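Local coordinates for flagellar hook-associated protein 2 (Bdellovibrio bacteriovorus, PDB 6KTY), which probably caps the growing tip of the bacterial flagellum, helping flagellin subunits to polymerise there instead of leaking away, at residues V103-D108 with P112-V117. Residues are numbered along the deposited sequence; the frame is centred on the assembly and turned at random.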
# COMPACT_ATOMS: atom_id res chain seq x y z
N VAL A 103 -19.07 20.71 -4.25
CA VAL A 103 -17.87 20.46 -3.49
C VAL A 103 -17.07 21.77 -3.43
O VAL A 103 -17.32 22.69 -4.22
CB VAL A 103 -17.04 19.28 -4.07
CG1 VAL A 103 -17.86 17.98 -4.10
CG2 VAL A 103 -16.48 19.63 -5.45
N GLU A 104 -16.15 21.85 -2.47
CA GLU A 104 -15.26 22.98 -2.33
C GLU A 104 -13.84 22.54 -2.70
O GLU A 104 -13.31 21.58 -2.12
CB GLU A 104 -15.30 23.50 -0.90
CG GLU A 104 -14.78 24.90 -0.80
CD GLU A 104 -15.11 25.60 0.51
OE1 GLU A 104 -14.65 26.75 0.66
OE2 GLU A 104 -15.82 25.00 1.35
N ASP A 105 -13.25 23.21 -3.67
CA ASP A 105 -11.92 22.90 -4.15
C ASP A 105 -11.05 24.12 -4.05
O ASP A 105 -11.18 25.07 -4.83
CB ASP A 105 -11.97 22.42 -5.60
CG ASP A 105 -10.57 22.16 -6.21
OD1 ASP A 105 -9.55 22.13 -5.50
OD2 ASP A 105 -10.52 22.01 -7.44
N ARG A 106 -10.12 24.09 -3.10
CA ARG A 106 -9.23 25.24 -2.82
C ARG A 106 -8.10 25.49 -3.83
O ARG A 106 -7.27 26.38 -3.61
CB ARG A 106 -8.59 25.08 -1.44
CG ARG A 106 -9.57 24.97 -0.30
CD ARG A 106 -10.63 26.04 -0.37
NE ARG A 106 -11.28 26.27 0.92
CZ ARG A 106 -10.74 26.94 1.95
NH1 ARG A 106 -9.50 27.44 1.87
NH2 ARG A 106 -11.42 27.09 3.08
N LYS A 107 -8.07 24.73 -4.92
CA LYS A 107 -7.15 25.02 -6.03
C LYS A 107 -7.27 26.49 -6.48
O LYS A 107 -6.27 27.14 -6.76
CB LYS A 107 -7.46 24.07 -7.21
CG LYS A 107 -6.29 23.78 -8.13
CD LYS A 107 -6.64 22.66 -9.11
N ASP A 108 -8.51 26.99 -6.55
CA ASP A 108 -8.78 28.42 -6.77
C ASP A 108 -9.51 28.94 -5.54
O ASP A 108 -10.73 28.73 -5.40
CB ASP A 108 -9.62 28.60 -8.04
CG ASP A 108 -9.88 30.07 -8.39
OD1 ASP A 108 -9.64 30.98 -7.54
OD2 ASP A 108 -10.32 30.30 -9.53
N PRO A 112 -13.91 28.60 -5.07
CA PRO A 112 -13.72 27.26 -4.60
C PRO A 112 -14.90 26.31 -4.89
O PRO A 112 -14.70 25.09 -4.94
CB PRO A 112 -13.52 27.46 -3.10
CG PRO A 112 -14.33 28.63 -2.75
CD PRO A 112 -14.43 29.48 -4.01
N PHE A 113 -16.10 26.83 -5.14
CA PHE A 113 -17.28 25.95 -5.18
C PHE A 113 -17.49 25.34 -6.57
O PHE A 113 -17.49 26.05 -7.57
CB PHE A 113 -18.55 26.67 -4.71
CG PHE A 113 -18.50 27.08 -3.26
CD1 PHE A 113 -18.84 26.18 -2.26
CD2 PHE A 113 -18.12 28.36 -2.90
CE1 PHE A 113 -18.82 26.57 -0.91
CE2 PHE A 113 -18.08 28.74 -1.56
CZ PHE A 113 -18.42 27.84 -0.56
N LYS A 114 -17.63 24.02 -6.62
CA LYS A 114 -17.87 23.32 -7.89
C LYS A 114 -19.01 22.35 -7.85
O LYS A 114 -19.27 21.71 -6.80
CB LYS A 114 -16.60 22.62 -8.32
CG LYS A 114 -15.52 23.59 -8.70
CD LYS A 114 -14.24 22.87 -8.93
CE LYS A 114 -13.13 23.87 -9.27
NZ LYS A 114 -11.85 23.22 -9.62
N LEU A 115 -19.74 22.27 -8.96
CA LEU A 115 -20.82 21.30 -9.09
C LEU A 115 -20.21 20.02 -9.62
O LEU A 115 -19.47 20.04 -10.61
CB LEU A 115 -21.91 21.81 -10.04
CG LEU A 115 -23.11 20.88 -10.27
CD1 LEU A 115 -24.03 20.85 -9.04
CD2 LEU A 115 -23.87 21.34 -11.51
N LEU A 116 -20.45 18.92 -8.91
CA LEU A 116 -20.05 17.58 -9.34
C LEU A 116 -21.30 16.80 -9.69
O LEU A 116 -22.21 16.66 -8.86
CB LEU A 116 -19.29 16.88 -8.20
CG LEU A 116 -19.05 15.35 -8.32
CD1 LEU A 116 -18.07 15.07 -9.46
CD2 LEU A 116 -18.50 14.74 -7.01
N VAL A 117 -21.36 16.27 -10.90
CA VAL A 117 -22.54 15.48 -11.30
C VAL A 117 -22.02 14.07 -11.69
O VAL A 117 -21.14 13.96 -12.54
CB VAL A 117 -23.26 16.16 -12.47
CG1 VAL A 117 -24.45 15.35 -12.94
CG2 VAL A 117 -23.68 17.62 -12.10
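With CG opposite its carbonyl carbon (chi1 -68°) and the rest of the chain extended, Lys114 runs as a straight arm to Asp105, whose own CG lies opposite the backbone N. Lys114 NZ reaches Asp105 OD2 at 2.8 Å, a salt bridge made on the anti side of the carboxylate and 27° out of its plane. A long, unbranched lysine suits this diagonal reach, its CD and CE passing over Asp105 CB. The other oxygen, Asp105 OD1, takes the backbone N of Lys107 at 3.0 Å from above the carboxylate plane, which makes an Asx turn, and also accepts from the backbone of Glu163 of a neighbouring subunit. A short carboxylate thus ties together the strand, the turn and the assembly.

In the backbone, Val103 and Lys114 form an antiparallel hydrogen-bonded pair, with Val103 N to Lys114 O at 2.7 Å and Lys114 N to Val103 O at 2.8 Å. A third backbone bond, from Asp105 N to Pro112 O at 2.7 Å, carries the ladder past the end of the strand; proline, lacking an N-H, can still serve here through its carbonyl. On the other face, Glu104 and Phe113 are a non-hydrogen-bonded pair whose side chains run alongside each other, carboxylate and ring planes 22° apart. The aliphatic part of Glu104 also packs against the proline ring, Glu104 CG to Pro112 CB being 3.7 Å, while its OE1 takes a weak hydrogen bond, part of a salt bridge, from Arg106 NE, whose NH1 is held more firmly by Gln109 OE1. Beta-branched Val103 lies with Lys114 and Leu116 against Met47 of strand 45-48, whereas Phe113 leans on Leu84 of helix 84-94. The whole is the loop end of an antiparallel beta hairpin, strands 98-104 and 113-119, with 98-104 the outermost strand of a four-stranded antiparallel sheet within this chain of the FliD fragment.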